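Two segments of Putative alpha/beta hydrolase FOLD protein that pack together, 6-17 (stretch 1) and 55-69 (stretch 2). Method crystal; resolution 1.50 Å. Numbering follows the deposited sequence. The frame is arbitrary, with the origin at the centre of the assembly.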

# COMPACT_ATOMS: atom_id res chain seq x y z
N SER A 6 -17.31 -1.58 -13.51
CA SER A 6 -16.77 -2.92 -13.74
C SER A 6 -17.58 -3.96 -13.01
O SER A 6 -17.83 -3.84 -11.80
CB SER A 6 -15.36 -2.96 -13.14
OG SER A 6 -14.93 -4.34 -13.00
N PRO A 7 -18.00 -5.02 -13.69
CA PRO A 7 -18.67 -6.09 -12.97
C PRO A 7 -17.70 -6.88 -12.11
O PRO A 7 -18.13 -7.47 -11.11
CB PRO A 7 -19.28 -6.96 -14.07
CG PRO A 7 -18.53 -6.60 -15.29
CD PRO A 7 -17.88 -5.25 -15.14
N SER A 8 -16.45 -6.87 -12.40
CA SER A 8 -15.52 -7.73 -11.63
C SER A 8 -14.92 -7.10 -10.38
O SER A 8 -14.59 -7.84 -9.44
CB SER A 8 -14.43 -8.24 -12.52
OG SER A 8 -13.84 -7.21 -13.24
N ASN A 9 -14.74 -5.78 -10.35
CA ASN A 9 -14.20 -5.14 -9.16
C ASN A 9 -15.14 -4.07 -8.58
O ASN A 9 -14.89 -3.51 -7.52
CB ASN A 9 -12.81 -4.60 -9.42
CG ASN A 9 -12.80 -3.46 -10.43
OD1 ASN A 9 -13.74 -2.75 -10.57
ND2 ASN A 9 -11.70 -3.31 -11.12
N SER A 10 -16.32 -3.87 -9.20
CA SER A 10 -17.35 -2.94 -8.77
C SER A 10 -16.93 -1.48 -8.71
O SER A 10 -17.69 -0.66 -8.25
CB SER A 10 -17.99 -3.36 -7.47
OG SER A 10 -18.44 -4.73 -7.57
N VAL A 11 -15.79 -1.14 -9.26
CA VAL A 11 -15.42 0.27 -9.41
C VAL A 11 -16.26 0.90 -10.46
O VAL A 11 -16.30 0.39 -11.60
CB VAL A 11 -13.93 0.42 -9.72
CG1 VAL A 11 -13.53 1.88 -9.91
CG2 VAL A 11 -13.04 -0.17 -8.57
N SER A 12 -16.90 1.99 -10.16
CA SER A 12 -17.66 2.78 -11.15
C SER A 12 -16.96 4.12 -11.34
O SER A 12 -17.08 5.03 -10.53
CB SER A 12 -19.04 2.96 -10.68
OG SER A 12 -19.81 3.58 -11.64
N THR A 13 -16.21 4.22 -12.43
CA THR A 13 -15.44 5.39 -12.74
C THR A 13 -16.29 6.43 -13.36
O THR A 13 -16.90 6.22 -14.43
CB THR A 13 -14.34 5.03 -13.75
OG1 THR A 13 -13.39 4.13 -13.10
CG2 THR A 13 -13.65 6.23 -14.28
N TYR A 14 -16.32 7.60 -12.76
CA TYR A 14 -16.90 8.77 -13.38
C TYR A 14 -15.96 9.36 -14.36
O TYR A 14 -14.77 9.59 -14.05
CB TYR A 14 -17.29 9.84 -12.37
CG TYR A 14 -17.92 11.03 -12.99
CD1 TYR A 14 -19.29 11.03 -13.31
CD2 TYR A 14 -17.17 12.11 -13.34
CE1 TYR A 14 -19.83 12.14 -13.98
CE2 TYR A 14 -17.72 13.21 -13.97
CZ TYR A 14 -19.05 13.17 -14.27
OH TYR A 14 -19.60 14.25 -14.96
N TYR A 15 -16.44 9.64 -15.56
CA TYR A 15 -15.66 10.28 -16.59
C TYR A 15 -16.44 11.25 -17.40
O TYR A 15 -17.65 11.21 -17.35
CB TYR A 15 -15.00 9.22 -17.51
CG TYR A 15 -15.99 8.58 -18.45
CD1 TYR A 15 -16.70 7.47 -18.11
CD2 TYR A 15 -16.10 9.10 -19.72
CE1 TYR A 15 -17.61 6.89 -18.97
CE2 TYR A 15 -17.05 8.57 -20.58
CZ TYR A 15 -17.78 7.47 -20.20
OH TYR A 15 -18.71 6.82 -21.05
N GLU A 16 -15.73 12.10 -18.13
CA GLU A 16 -16.33 13.02 -19.16
C GLU A 16 -15.51 12.90 -20.39
O GLU A 16 -14.31 12.74 -20.39
CB GLU A 16 -16.41 14.44 -18.68
CG GLU A 16 -17.26 14.61 -17.46
CD GLU A 16 -17.17 15.99 -16.84
OE1 GLU A 16 -16.41 16.86 -17.29
OE2 GLU A 16 -17.89 16.21 -15.81
N ASP A 17 -16.20 12.97 -21.54
CA ASP A 17 -15.62 12.85 -22.87
C ASP A 17 -16.10 14.05 -23.64
O ASP A 17 -17.28 14.08 -24.11
CB ASP A 17 -16.08 11.55 -23.50
CG ASP A 17 -15.48 11.29 -24.88
OD1 ASP A 17 -14.79 12.13 -25.44
OD2 ASP A 17 -15.76 10.19 -25.41
N ALA A 55 -11.57 13.21 -19.29
CA ALA A 55 -11.10 13.35 -17.89
C ALA A 55 -11.85 12.36 -17.05
O ALA A 55 -12.97 12.00 -17.38
CB ALA A 55 -11.32 14.75 -17.41
N TYR A 56 -11.25 11.86 -15.99
CA TYR A 56 -11.88 10.89 -15.14
C TYR A 56 -11.48 11.07 -13.70
O TYR A 56 -10.52 11.77 -13.41
CB TYR A 56 -11.72 9.45 -15.63
CG TYR A 56 -10.36 8.88 -15.35
CD1 TYR A 56 -9.24 9.26 -16.09
CD2 TYR A 56 -10.16 7.96 -14.35
CE1 TYR A 56 -8.02 8.69 -15.83
CE2 TYR A 56 -8.96 7.39 -14.11
CZ TYR A 56 -7.88 7.82 -14.83
OH TYR A 56 -6.68 7.23 -14.60
N GLU A 57 -12.24 10.51 -12.80
CA GLU A 57 -11.98 10.57 -11.39
C GLU A 57 -11.46 9.24 -10.92
O GLU A 57 -12.03 8.19 -11.12
CB GLU A 57 -13.20 11.08 -10.64
CG GLU A 57 -13.43 12.56 -10.97
CD GLU A 57 -14.67 13.26 -10.56
OE1 GLU A 57 -15.65 12.64 -10.14
OE2 GLU A 57 -14.61 14.50 -10.65
N LEU A 58 -10.31 9.31 -10.23
CA LEU A 58 -9.69 8.18 -9.58
C LEU A 58 -10.54 7.53 -8.52
O LEU A 58 -11.40 8.16 -7.95
CB LEU A 58 -8.37 8.60 -8.96
CG LEU A 58 -7.32 9.12 -9.92
CD1 LEU A 58 -6.08 9.54 -9.08
CD2 LEU A 58 -6.96 8.19 -11.02
N ARG A 59 -10.24 6.28 -8.18
CA ARG A 59 -10.95 5.55 -7.11
C ARG A 59 -11.10 6.40 -5.90
O ARG A 59 -10.11 7.03 -5.40
CB ARG A 59 -10.22 4.28 -6.69
CG ARG A 59 -10.17 3.27 -7.81
CD ARG A 59 -9.68 1.96 -7.31
NE ARG A 59 -9.51 1.02 -8.42
CZ ARG A 59 -9.35 -0.29 -8.25
NH1 ARG A 59 -9.42 -0.83 -7.04
NH2 ARG A 59 -9.19 -1.02 -9.37
N GLY A 60 -12.31 6.52 -5.41
CA GLY A 60 -12.55 7.18 -4.15
C GLY A 60 -12.48 8.69 -4.17
O GLY A 60 -12.48 9.38 -3.10
N HIS A 61 -12.36 9.29 -5.36
CA HIS A 61 -12.28 10.72 -5.53
C HIS A 61 -13.59 11.20 -6.19
O HIS A 61 -13.98 10.74 -7.25
CB HIS A 61 -11.10 11.10 -6.40
CG HIS A 61 -9.79 10.96 -5.69
ND1 HIS A 61 -9.28 9.78 -5.20
CD2 HIS A 61 -8.91 11.92 -5.34
CE1 HIS A 61 -8.12 10.03 -4.60
NE2 HIS A 61 -7.88 11.32 -4.66
N HIS A 62 -14.30 12.08 -5.47
CA HIS A 62 -15.53 12.76 -5.95
C HIS A 62 -16.54 11.71 -6.35
O HIS A 62 -17.04 10.97 -5.48
CB HIS A 62 -15.17 13.79 -7.02
CG HIS A 62 -16.24 14.77 -7.39
ND1 HIS A 62 -17.37 15.03 -6.66
CD2 HIS A 62 -16.28 15.54 -8.48
CE1 HIS A 62 -18.07 15.99 -7.30
NE2 HIS A 62 -17.43 16.31 -8.38
N ARG A 63 -16.84 11.59 -7.62
CA ARG A 63 -17.92 10.71 -8.10
C ARG A 63 -17.55 9.30 -8.30
O ARG A 63 -18.45 8.47 -8.50
CB ARG A 63 -18.56 11.30 -9.37
CG ARG A 63 -19.28 12.60 -9.05
CD ARG A 63 -19.50 13.49 -10.25
NE ARG A 63 -18.26 14.13 -10.71
CZ ARG A 63 -18.17 15.22 -11.43
NH1 ARG A 63 -19.30 15.84 -11.82
NH2 ARG A 63 -17.02 15.74 -11.73
N THR A 64 -16.29 8.93 -8.24
CA THR A 64 -15.84 7.54 -8.33
C THR A 64 -15.74 6.88 -6.96
O THR A 64 -15.20 7.45 -6.05
CB THR A 64 -14.51 7.45 -9.08
OG1 THR A 64 -14.68 7.99 -10.40
CG2 THR A 64 -14.00 6.01 -9.17
N ASN A 65 -16.30 5.72 -6.84
CA ASN A 65 -16.29 4.89 -5.67
C ASN A 65 -15.03 4.08 -5.51
O ASN A 65 -14.06 4.31 -6.22
CB ASN A 65 -17.52 4.02 -5.65
CG ASN A 65 -17.43 2.93 -6.67
OD1 ASN A 65 -16.68 2.99 -7.61
ND2 ASN A 65 -18.14 1.83 -6.41
N MET A 66 -14.99 3.13 -4.55
CA MET A 66 -13.89 2.25 -4.36
C MET A 66 -14.08 0.83 -4.88
O MET A 66 -13.09 0.16 -5.14
CB MET A 66 -13.53 2.22 -2.87
CG MET A 66 -13.07 3.53 -2.27
SD MET A 66 -11.50 4.09 -2.91
CE MET A 66 -10.32 2.88 -2.22
N GLY A 67 -15.30 0.39 -5.08
CA GLY A 67 -15.53 -1.00 -5.46
C GLY A 67 -15.50 -1.93 -4.27
O GLY A 67 -15.76 -1.56 -3.12
N LYS A 68 -15.17 -3.17 -4.56
CA LYS A 68 -15.20 -4.28 -3.65
C LYS A 68 -14.18 -4.13 -2.56
O LYS A 68 -14.31 -4.76 -1.51
CB LYS A 68 -14.89 -5.57 -4.47
CG LYS A 68 -16.03 -6.09 -5.35
CD LYS A 68 -15.74 -7.45 -5.96
CE LYS A 68 -16.86 -7.83 -6.92
NZ LYS A 68 -16.48 -9.07 -7.60
N THR A 69 -13.09 -3.43 -2.83
CA THR A 69 -11.97 -3.33 -1.88
C THR A 69 -11.72 -1.89 -1.56
O THR A 69 -12.29 -0.97 -2.21
CB THR A 69 -10.68 -3.89 -2.49
OG1 THR A 69 -10.26 -3.03 -3.57
CG2 THR A 69 -10.89 -5.28 -2.96
O HOH W 1 -12.40 -2.58 -5.79
O HOH W 2 -9.36 -4.16 -9.08
O HOH W 3 -18.93 5.79 -8.68
O HOH W 4 -11.27 5.56 -11.79
O HOH W 5 -17.40 17.74 -13.72

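A strand edge that loses its regular partner need not leave its backbone unsatisfied, because side chains and water can stand in for the missing amides and carbonyls. The pairing of residues 6–17 with 55–69 illustrates the principle.

At one end the pairing is ordinary antiparallel sheet. Glu16 and Ala55 form a hydrogen-bonded pair, Glu16 N to Ala55 O at 2.9 Å and Ala55 N to Glu16 O at 3.0 Å. Tyr15 and Tyr56 follow as a non-hydrogen-bonded pair on the other face, their CB atoms 3.8 Å apart, though both rings lead away from the contact. Next to this pair, Glu57 N donates to Tyr14 O at 3.0 Å.

Beyond this point the second stretch loops away through two turns, and when it returns its side chains serve as backbone surrogates. Tyr14 N donates to Thr64 OG1 (2.9 Å), and that hydroxyl in turn donates to Glu57 O (2.8 Å), so one group relays between two backbone positions. Asn65 uses both ends of its amide: OD1 accepts from Ser12 N at 2.7 Å, while ND2 donates to Ser10 O at 3.1 Å, both nearly linear. It thus meets a donor and an acceptor two residues apart. Ser12 O is served by water 3, which donates to it and to Arg63 O, each at 2.7 Å.

Backbone pairing resumes where Lys68 N donates to Asn9 O (3.0 Å), and the extended Lys68 side chain brings NZ to Ser8 O at 2.9 Å. Water 1 also donates to Asn9 O and to Met66 O, bridging the stretches. Close approach here depends on Gly67: an ideal CB would lie 2.3 Å from Asn9 O and 2.8 Å from Val11 CG2. Within the first stretch, Asn9 OD1 accepts from Val11 N at 2.9 Å, leaving that amide satisfied locally.

Charged and aromatic groups complete the contact. Glu57 fixes Arg63 through a salt bridge, Arg63 NH2 to Glu57 OE2 at 2.9 Å, and its OE1 accepts from Arg63 NE at 3.1 Å. The guanidinium so held lies flat on the Tyr14 ring, planes 14° apart; it can stack through its face while donating in its plane. Tyr14 OH donates to Glu16 OE2 (2.7 Å). That oxygen is 4.2 Å from Arg63 NH2 and well out of the guanidinium plane, so the charges are merely near; water 5 closes the gap, donating to Glu16 OE2 and accepting from Arg63 NH2. Val11 CG2 similarly covers one face of the Arg59 guanidinium, 3.7 Å from Arg59 CZ.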